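Local coordinates for protein phosphoserine aminotransferase SerC (Cytophaga hutchinsonii ATCC 33406, PDB 3FFR) that probably catalyses the pyridoxal-phosphate-dependent transfer of an amino group between phosphoserine and 2-oxoglutarate in serine biosynthesis, at residues S86-F94 / K111-F120; N139-E150 / V292-T302. All coordinates share one frame; numbering follows the deposited sequence.

Interaction 1 of 2, residues S86-F94 / K111-F120; sequences SFHCVNGSF and KEEAAFGKGF. With SER (serine), chain B.
His88, Cys89 and Val90 run in parallel register with Lys111, Glu112 and Glu113 in a beta-alpha-beta unit whose crossover is helix 93-104. Three backbone bonds make the ladder: Glu112 N gives to His88 O at 2.9 Å, Val90 N to Glu112 O at 2.8 Å, and Ala114 N to Val90 O at 2.9 Å. Beyond the strand end, Asn91 CG sits between its backbone N and carbonyl carbon (chi1 67°), which carries ND2 to Lys118 O, 3.1 Å away and in the carbonyl plane; Asn91 N gives to Ser95 OG. A water donates to Lys118 O and to Asn91 O, the latter at 2.6 Å, and accepts from Gly117 N. On the Cys89 and Glu112 face, Cys89 SG stands 4.2 Å from the Phe120 ring centroid, almost on its normal, a sulfur-aromatic contact; Ala114 CB lies over the ring's opposite face. On the His88 and Val90 face, Val90 CG2 packs on Lys111 CG and CD, and Lys111 NZ forms a salt bridge with Glu113 OE1 at 3.0 Å. At the start of the crossover helix, the ring edge of Phe94 meets the bound serine, CZ to CA 3.6 Å. An alanine in place of Asn91 is likely to leave Lys118 O with the water alone and the 114-119 loop freer to shift. Amide and water thus tie that loop to the turn just before Gly92, the N-cap of helix 93-104.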
loop_
_atom_site.group_PDB
_atom_site.type_symbol
_atom_site.label_atom_id
_atom_site.label_comp_id
_atom_site.label_asym_id
_atom_site.label_seq_id
_atom_site.Cartn_x
_atom_site.Cartn_y
_atom_site.Cartn_z
ATOM N N SER A 86 -5.908 20.643 15.535
ATOM C CA SER A 86 -6.951 19.653 15.406
ATOM C C SER A 86 -7.545 19.348 16.780
ATOM O O SER A 86 -7.020 19.743 17.812
ATOM C CB SER A 86 -6.384 18.376 14.810
ATOM O OG SER A 86 -5.365 17.863 15.646
ATOM N N PHE A 87 -8.651 18.626 16.758
ATOM C CA PHE A 87 -9.356 18.184 17.994
ATOM C C PHE A 87 -9.634 16.703 17.842
ATOM O O PHE A 87 -10.144 16.267 16.794
ATOM C CB PHE A 87 -10.658 18.980 18.157
ATOM C CG PHE A 87 -11.550 18.506 19.276
ATOM C CD1 PHE A 87 -12.431 17.458 19.088
ATOM C CD2 PHE A 87 -11.521 19.133 20.496
ATOM C CE1 PHE A 87 -13.225 17.030 20.110
ATOM C CE2 PHE A 87 -12.347 18.710 21.535
ATOM C CZ PHE A 87 -13.178 17.660 21.345
ATOM N N HIS A 88 -9.303 15.930 18.882
ATOM C CA HIS A 88 -9.486 14.490 18.858
ATOM C C HIS A 88 -10.188 13.945 20.092
ATOM O O HIS A 88 -9.844 14.306 21.189
ATOM C CB HIS A 88 -8.098 13.791 18.816
ATOM C CG HIS A 88 -7.246 14.172 17.642
ATOM N ND1 HIS A 88 -6.945 13.288 16.621
ATOM C CD2 HIS A 88 -6.634 15.338 17.332
ATOM C CE1 HIS A 88 -6.208 13.922 15.713
ATOM N NE2 HIS A 88 -5.998 15.161 16.125
ATOM N N CYS A 89 -11.146 13.053 19.864
ATOM C CA CYS A 89 -11.727 12.237 20.950
ATOM C C CYS A 89 -10.849 11.002 21.093
ATOM O O CYS A 89 -10.720 10.216 20.147
ATOM C CB CYS A 89 -13.175 11.817 20.650
ATOM S SG CYS A 89 -14.357 13.158 20.948
ATOM N N VAL A 90 -10.252 10.843 22.265
ATOM C CA VAL A 90 -9.304 9.749 22.529
ATOM C C VAL A 90 -9.775 8.854 23.662
ATOM O O VAL A 90 -10.010 9.342 24.775
ATOM C CB VAL A 90 -7.898 10.328 22.867
ATOM C CG1 VAL A 90 -6.919 9.209 23.320
ATOM C CG2 VAL A 90 -7.346 11.124 21.654
ATOM N N ASN A 91 -9.924 7.570 23.359
ATOM C CA ASN A 91 -10.382 6.604 24.380
ATOM C C ASN A 91 -9.760 5.238 24.256
ATOM O O ASN A 91 -10.199 4.256 24.858
ATOM C CB ASN A 91 -11.913 6.491 24.419
ATOM C CG ASN A 91 -12.488 5.883 23.158
ATOM O OD1 ASN A 91 -11.818 5.809 22.126
ATOM N ND2 ASN A 91 -13.729 5.410 23.246
ATOM N N GLY A 92 -8.731 5.157 23.441
ATOM C CA GLY A 92 -8.027 3.886 23.256
ATOM C C GLY A 92 -6.822 4.034 22.366
ATOM O O GLY A 92 -6.443 5.141 21.954
ATOM N N SER A 93 -6.233 2.892 22.061
ATOM C CA SER A 93 -4.955 2.876 21.349
ATOM C C SER A 93 -4.944 3.472 19.953
ATOM O O SER A 93 -3.965 4.152 19.554
ATOM C CB SER A 93 -4.393 1.469 21.301
ATOM O OG SER A 93 -4.251 0.960 22.614
ATOM N N PHE A 94 -6.015 3.226 19.207
ATOM C CA PHE A 94 -6.080 3.744 17.822
ATOM C C PHE A 94 -6.361 5.244 17.803
ATOM O O PHE A 94 -5.641 6.005 17.147
ATOM C CB PHE A 94 -7.060 2.940 16.990
ATOM C CG PHE A 94 -6.580 1.544 16.784
ATOM C CD1 PHE A 94 -5.648 1.274 15.807
ATOM C CD2 PHE A 94 -6.958 0.538 17.635
ATOM C CE1 PHE A 94 -5.165 -0.016 15.634
ATOM C CE2 PHE A 94 -6.471 -0.744 17.502
ATOM C CZ PHE A 94 -5.584 -1.039 16.494
ATOM N N LYS A 111 -7.312 17.423 22.949
ATOM C CA LYS A 111 -7.718 16.081 23.274
ATOM C C LYS A 111 -8.855 16.052 24.281
ATOM O O LYS A 111 -8.755 16.659 25.357
ATOM C CB LYS A 111 -6.521 15.302 23.850
ATOM C CG LYS A 111 -6.875 13.930 24.292
ATOM C CD LYS A 111 -5.673 13.056 24.631
ATOM C CE LYS A 111 -4.738 13.704 25.641
ATOM N NZ LYS A 111 -3.852 12.672 26.265
ATOM N N GLU A 112 -9.943 15.410 23.878
ATOM C CA GLU A 112 -11.069 15.096 24.751
ATOM C C GLU A 112 -10.889 13.618 25.064
ATOM O O GLU A 112 -11.013 12.754 24.180
ATOM C CB GLU A 112 -12.407 15.334 24.069
ATOM C CG GLU A 112 -13.602 15.093 24.960
ATOM C CD GLU A 112 -13.797 16.159 26.015
ATOM O OE1 GLU A 112 -13.328 17.297 25.825
ATOM O OE2 GLU A 112 -14.467 15.860 27.014
ATOM N N GLU A 113 -10.604 13.304 26.324
ATOM C CA GLU A 113 -10.251 11.893 26.667
ATOM C C GLU A 113 -11.204 11.181 27.570
ATOM O O GLU A 113 -11.797 11.783 28.462
ATOM C CB GLU A 113 -8.837 11.880 27.303
ATOM C CG GLU A 113 -8.259 10.481 27.466
ATOM C CD GLU A 113 -6.746 10.456 27.688
ATOM O OE1 GLU A 113 -6.127 11.521 27.829
ATOM O OE2 GLU A 113 -6.178 9.348 27.711
ATOM N N ALA A 114 -11.417 9.908 27.266
ATOM C CA ALA A 114 -12.175 9.014 28.151
ATOM C C ALA A 114 -11.258 7.837 28.463
ATOM O O ALA A 114 -10.387 7.467 27.682
ATOM C CB ALA A 114 -13.462 8.513 27.491
ATOM N N ALA A 115 -11.469 7.255 29.634
ATOM C CA ALA A 115 -10.650 6.115 30.046
ATOM C C ALA A 115 -10.834 4.938 29.109
ATOM O O ALA A 115 -11.880 4.753 28.500
ATOM C CB ALA A 115 -11.026 5.679 31.491
ATOM N N PHE A 116 -9.807 4.105 29.043
ATOM C CA PHE A 116 -9.907 2.864 28.264
ATOM C C PHE A 116 -11.070 2.054 28.781
ATOM O O PHE A 116 -11.171 1.767 29.992
ATOM C CB PHE A 116 -8.606 2.059 28.361
ATOM C CG PHE A 116 -8.550 0.847 27.448
ATOM C CD1 PHE A 116 -9.064 -0.358 27.853
ATOM C CD2 PHE A 116 -7.945 0.925 26.201
ATOM C CE1 PHE A 116 -9.005 -1.470 27.029
ATOM C CE2 PHE A 116 -7.879 -0.177 25.380
ATOM C CZ PHE A 116 -8.389 -1.379 25.802
ATOM N N GLY A 117 -11.963 1.669 27.883
ATOM C CA GLY A 117 -13.127 0.873 28.242
ATOM C C GLY A 117 -14.371 1.720 28.363
ATOM O O GLY A 117 -15.483 1.223 28.529
ATOM N N LYS A 118 -14.161 3.026 28.261
ATOM C CA LYS A 118 -15.266 3.990 28.308
ATOM C C LYS A 118 -15.417 4.789 27.028
ATOM O O LYS A 118 -14.540 4.845 26.178
ATOM C CB LYS A 118 -15.115 4.936 29.504
ATOM C CG LYS A 118 -15.297 4.226 30.824
ATOM C CD LYS A 118 -15.064 5.118 31.973
ATOM C CE LYS A 118 -15.440 4.401 33.270
ATOM N NZ LYS A 118 -15.223 5.304 34.433
ATOM N N GLY A 119 -16.574 5.424 26.938
ATOM C CA GLY A 119 -16.916 6.248 25.793
ATOM C C GLY A 119 -17.234 7.668 26.182
ATOM O O GLY A 119 -16.895 8.137 27.287
ATOM N N PHE A 120 -17.907 8.351 25.267
ATOM C CA PHE A 120 -18.203 9.779 25.375
ATOM C C PHE A 120 -19.680 10.119 25.497
ATOM O O PHE A 120 -20.554 9.425 24.960
ATOM C CB PHE A 120 -17.631 10.505 24.144
ATOM C CG PHE A 120 -16.140 10.412 24.060
ATOM C CD1 PHE A 120 -15.337 11.259 24.807
ATOM C CD2 PHE A 120 -15.529 9.428 23.290
ATOM C CE1 PHE A 120 -13.951 11.139 24.746
ATOM C CE2 PHE A 120 -14.157 9.311 23.253
ATOM C CZ PHE A 120 -13.378 10.172 23.975
HETATM N N SER B . -1.861 -2.589 13.910
HETATM C CA SER B . -2.688 -2.728 15.124
HETATM C C SER B . -1.745 -2.859 16.272
HETATM O O SER B . -1.391 -1.800 16.786
HETATM C CB SER B . -3.711 -3.886 15.058
HETATM O OG SER B . -4.646 -3.752 13.947
HETATM O OXT SER B . -1.300 -3.929 16.674
HETATM O O HOH W 1 -12.432 3.018 25.387
#

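Interaction 2 of 2, residues N139-E150 / V292-T302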
loop_
_atom_site.group_PDB
_atom_site.type_symbol
_atom_site.label_atom_id
_atom_site.label_comp_id
_atom_site.label_asym_id
_atom_site.label_seq_id
_atom_site.Cartn_x
_atom_site.Cartn_y
_atom_site.Cartn_z
ATOM N N ASN A 139 -15.499 3.295 16.077
ATOM C CA ASN A 139 -15.237 1.994 16.714
ATOM C C ASN A 139 -13.794 1.866 17.191
ATOM O O ASN A 139 -12.868 1.725 16.371
ATOM C CB ASN A 139 -15.623 0.846 15.775
ATOM C CG ASN A 139 -15.925 -0.451 16.530
ATOM O OD1 ASN A 139 -16.892 -0.513 17.333
ATOM N ND2 ASN A 139 -15.118 -1.473 16.312
ATOM N N GLU A 140 -13.584 2.028 18.495
ATOM C CA GLU A 140 -12.213 1.971 19.068
ATOM C C GLU A 140 -11.943 0.501 19.307
ATOM O O GLU A 140 -12.345 -0.098 20.310
ATOM C CB GLU A 140 -12.093 2.812 20.357
ATOM C CG GLU A 140 -10.754 2.697 21.066
ATOM C CD GLU A 140 -9.555 3.016 20.195
ATOM O OE1 GLU A 140 -9.403 4.186 19.770
ATOM O OE2 GLU A 140 -8.764 2.082 20.012
ATOM N N THR A 141 -11.254 -0.055 18.326
ATOM C CA THR A 141 -11.028 -1.490 18.216
ATOM C C THR A 141 -10.266 -2.079 19.411
ATOM O O THR A 141 -10.412 -3.252 19.751
ATOM C CB THR A 141 -10.226 -1.795 16.929
ATOM O OG1 THR A 141 -10.684 -0.952 15.865
ATOM C CG2 THR A 141 -10.362 -3.277 16.508
ATOM N N SER A 142 -9.458 -1.246 20.045
ATOM C CA SER A 142 -8.667 -1.722 21.185
ATOM C C SER A 142 -9.529 -2.041 22.409
ATOM O O SER A 142 -9.255 -3.007 23.134
ATOM C CB SER A 142 -7.565 -0.726 21.585
ATOM O OG SER A 142 -8.088 0.529 21.986
ATOM N N SER A 143 -10.599 -1.271 22.590
ATOM C CA SER A 143 -11.415 -1.366 23.803
ATOM C C SER A 143 -12.821 -1.889 23.601
ATOM O O SER A 143 -13.499 -2.236 24.559
ATOM C CB SER A 143 -11.502 0.006 24.445
ATOM O OG SER A 143 -12.258 0.878 23.631
ATOM N N GLY A 144 -13.259 -1.902 22.351
ATOM C CA GLY A 144 -14.611 -2.338 22.009
ATOM C C GLY A 144 -15.712 -1.306 22.257
ATOM O O GLY A 144 -16.897 -1.650 22.387
ATOM N N VAL A 145 -15.315 -0.042 22.336
ATOM C CA VAL A 145 -16.253 1.060 22.517
ATOM C C VAL A 145 -16.566 1.766 21.206
ATOM O O VAL A 145 -15.677 2.117 20.427
ATOM C CB VAL A 145 -15.730 2.118 23.524
ATOM C CG1 VAL A 145 -16.733 3.356 23.642
ATOM C CG2 VAL A 145 -15.481 1.479 24.945
ATOM N N SER A 146 -17.855 1.964 20.971
ATOM C CA SER A 146 -18.325 2.731 19.812
ATOM C C SER A 146 -18.840 4.088 20.209
ATOM O O SER A 146 -19.196 4.335 21.354
ATOM C CB SER A 146 -19.445 2.003 19.065
ATOM O OG SER A 146 -19.061 0.726 18.562
HETATM N N MSE A 147 -18.835 4.972 19.224
HETATM C CA MSE A 147 -19.517 6.278 19.293
HETATM C C MSE A 147 -20.660 6.193 18.274
HETATM O O MSE A 147 -20.443 6.389 17.072
HETATM C CB MSE A 147 -18.632 7.453 18.945
HETATM C CG MSE A 147 -19.386 8.743 19.133
HETATM SE SE MSE A 147 -18.377 10.340 18.699
HETATM C CE MSE A 147 -17.537 10.673 20.449
ATOM N N PRO A 148 -21.874 5.865 18.734
ATOM C CA PRO A 148 -22.998 5.714 17.805
ATOM C C PRO A 148 -23.257 6.959 16.961
ATOM O O PRO A 148 -22.909 8.055 17.353
ATOM C CB PRO A 148 -24.161 5.445 18.720
ATOM C CG PRO A 148 -23.565 4.755 19.873
ATOM C CD PRO A 148 -22.271 5.493 20.111
ATOM N N VAL A 149 -23.875 6.745 15.806
ATOM C CA VAL A 149 -24.123 7.832 14.852
ATOM C C VAL A 149 -24.867 8.998 15.490
ATOM O O VAL A 149 -24.558 10.156 15.222
ATOM C CB VAL A 149 -24.807 7.301 13.564
ATOM C CG1 VAL A 149 -25.293 8.448 12.661
ATOM C CG2 VAL A 149 -23.803 6.396 12.778
ATOM N N GLU A 150 -25.806 8.699 16.388
ATOM C CA GLU A 150 -26.582 9.763 17.017
ATOM C C GLU A 150 -25.665 10.663 17.838
ATOM O O GLU A 150 -25.883 11.869 17.933
ATOM C CB GLU A 150 -27.751 9.228 17.877
ATOM C CG GLU A 150 -27.351 8.361 19.056
ATOM C CD GLU A 150 -28.561 7.874 19.846
ATOM O OE1 GLU A 150 -29.683 8.364 19.570
ATOM O OE2 GLU A 150 -28.379 7.014 20.738
ATOM N N VAL A 292 -17.106 -3.345 28.321
ATOM C CA VAL A 292 -17.609 -1.966 28.281
ATOM C C VAL A 292 -18.918 -1.930 29.101
ATOM O O VAL A 292 -19.868 -2.633 28.792
ATOM C CB VAL A 292 -17.834 -1.522 26.822
ATOM C CG1 VAL A 292 -18.398 -0.103 26.762
ATOM C CG2 VAL A 292 -16.517 -1.653 25.979
ATOM N N GLU A 293 -18.947 -1.107 30.151
ATOM C CA GLU A 293 -20.117 -1.064 31.056
ATOM C C GLU A 293 -21.393 -0.494 30.428
ATOM O O GLU A 293 -22.474 -1.061 30.584
ATOM C CB GLU A 293 -19.766 -0.314 32.349
ATOM C CG GLU A 293 -18.682 -1.033 33.155
ATOM C CD GLU A 293 -18.403 -0.411 34.513
ATOM O OE1 GLU A 293 -19.026 0.618 34.845
ATOM O OE2 GLU A 293 -17.550 -0.971 35.242
ATOM N N ASP A 294 -21.261 0.615 29.714
ATOM C CA ASP A 294 -22.422 1.287 29.102
ATOM C C ASP A 294 -22.863 0.544 27.849
ATOM O O ASP A 294 -22.183 0.569 26.795
ATOM C CB ASP A 294 -22.130 2.776 28.831
ATOM C CG ASP A 294 -23.324 3.537 28.277
ATOM O OD1 ASP A 294 -24.284 2.918 27.783
ATOM O OD2 ASP A 294 -23.272 4.784 28.283
ATOM N N ALA A 295 -23.992 -0.145 27.972
ATOM C CA ALA A 295 -24.480 -1.007 26.886
ATOM C C ALA A 295 -24.667 -0.284 25.582
ATOM O O ALA A 295 -24.466 -0.863 24.513
ATOM C CB ALA A 295 -25.802 -1.757 27.306
ATOM N N LYS A 296 -25.007 1.005 25.653
ATOM C CA LYS A 296 -25.256 1.772 24.429
ATOM C C LYS A 296 -23.982 1.953 23.650
ATOM O O LYS A 296 -24.012 2.123 22.438
ATOM C CB LYS A 296 -25.866 3.165 24.688
ATOM C CG LYS A 296 -25.743 4.124 23.465
ATOM C CD LYS A 296 -26.158 5.576 23.780
ATOM C CE LYS A 296 -25.763 6.612 22.700
ATOM N NZ LYS A 296 -26.285 8.006 23.072
ATOM N N LEU A 297 -22.859 1.879 24.342
ATOM C CA LEU A 297 -21.572 2.148 23.696
ATOM C C LEU A 297 -20.740 0.920 23.365
ATOM O O LEU A 297 -19.579 1.021 22.968
ATOM C CB LEU A 297 -20.765 3.141 24.560
ATOM C CG LEU A 297 -21.461 4.468 24.883
ATOM C CD1 LEU A 297 -20.544 5.357 25.743
ATOM C CD2 LEU A 297 -21.950 5.174 23.608
ATOM N N ARG A 298 -21.346 -0.243 23.521
ATOM C CA ARG A 298 -20.656 -1.476 23.206
ATOM C C ARG A 298 -20.676 -1.707 21.703
ATOM O O ARG A 298 -21.724 -1.564 21.047
ATOM C CB ARG A 298 -21.320 -2.651 23.907
ATOM C CG ARG A 298 -21.187 -2.614 25.407
ATOM C CD ARG A 298 -21.966 -3.749 26.029
ATOM N NE ARG A 298 -22.040 -3.545 27.477
ATOM C CZ ARG A 298 -22.942 -4.113 28.260
ATOM N NH1 ARG A 298 -23.848 -4.900 27.729
ATOM N NH2 ARG A 298 -22.962 -3.839 29.554
ATOM N N SER A 299 -19.514 -2.054 21.166
ATOM C CA SER A 299 -19.396 -2.300 19.727
ATOM C C SER A 299 -20.180 -3.493 19.248
ATOM O O SER A 299 -20.191 -4.536 19.907
ATOM C CB SER A 299 -17.924 -2.529 19.343
ATOM O OG SER A 299 -17.796 -2.828 17.952
HETATM N N MSE A 300 -20.859 -3.332 18.124
HETATM C CA MSE A 300 -21.570 -4.453 17.482
HETATM C C MSE A 300 -20.646 -5.325 16.595
HETATM O O MSE A 300 -20.985 -6.469 16.252
HETATM C CB MSE A 300 -22.729 -3.917 16.619
HETATM C CG MSE A 300 -23.801 -3.190 17.335
HETATM SE SE MSE A 300 -24.974 -4.571 18.180
HETATM C CE MSE A 300 -26.391 -3.360 18.760
ATOM N N THR A 301 -19.467 -4.791 16.224
ATOM C CA THR A 301 -18.529 -5.444 15.284
ATOM C C THR A 301 -17.272 -6.047 15.881
ATOM O O THR A 301 -16.692 -7.006 15.347
ATOM C CB THR A 301 -18.146 -4.488 14.119
ATOM O OG1 THR A 301 -17.599 -3.261 14.642
ATOM C CG2 THR A 301 -19.376 -4.174 13.273
ATOM N N THR A 302 -16.838 -5.465 16.990
ATOM C CA THR A 302 -15.690 -5.996 17.725
ATOM C C THR A 302 -16.087 -6.033 19.201
ATOM O O THR A 302 -15.972 -5.039 19.921
ATOM C CB THR A 302 -14.430 -5.161 17.521
ATOM O OG1 THR A 302 -14.625 -3.855 18.064
ATOM C CG2 THR A 302 -14.053 -5.042 16.015
HETATM O O HOH W 2 -21.050 -0.671 17.019
#
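Asn139 meets Ser299 and Thr302 through both ends of its side-chain amide. With CG anti to the backbone N (chi1 -156°), the amide reaches the 292-302 loop: OD1 accepts from Ser299 OG at 2.6 Å, and ND2 gives to Thr302 OG1 at 3.0 Å, slightly out of the amide plane. Asn139 ND2 is also bonded to Ser170 OG. Ser146 OG, from the same segment as Asn139, is a second donor to OD1 and lies in its carbonyl plane. Ser299 extends its OG away from its own N (chi1 178°); besides giving to Asn139, this hydroxyl accepts from the backbone N of Thr301 and Thr302, an ST turn and ST motif that fix the loop. The backbones join by Ser299 N to Gly144 O, 2.9 Å, and Ser146 N to Leu297 O, 2.8 Å, flanking the single bridge of Val145 with Arg298. Gly144, at positive phi, belongs to a G1 beta bulge in the hairpin, where both it and Val145 face Glu140. Apolar branches fill in beside the bridge: Val145 CG2 presses on Val292 CG2 at 3.5 Å, tight for two methyls, while Leu297 CD2 meets Pro148 CD at a right-angled crossing. At the outer end, in the conformer given, Lys296 NZ comes within 3.3 Å of Glu150 OE2, a weak and doubtful salt bridge; the stronger partner of Lys296 is Asp151. Thr141 OG1 bonds to O3 of the pyridoxal phosphate carried by the modified lysine at position 191, and to Ser170 OG. A buried amide with several partners therefore joins the cofactor-side hairpin to the loop leading into strand 302-307.

Interaction 1 is a partly buried edge of the seven-stranded sheet, where strand 108-113 is outermost within the chain; interaction 2 is more buried and joins the hairpin following strand 133-137 to the five-stranded sheet through the loop before strand 302-307. The first relies on a regular parallel ladder with the Lys111-Glu113 salt bridge at its exposed edge, the second on a single bridge and a side-chain polar cluster, with its one cross-segment salt bridge, a doubtful one, at the exposed end. Their centres lie about 12 Å apart and they touch: Ser142 OG and Glu140 OE2 probably accept from Ser93 N and Phe94 N. Both reach toward the active site, through Phe94 beside the bound serine and Thr141 beside the cofactor.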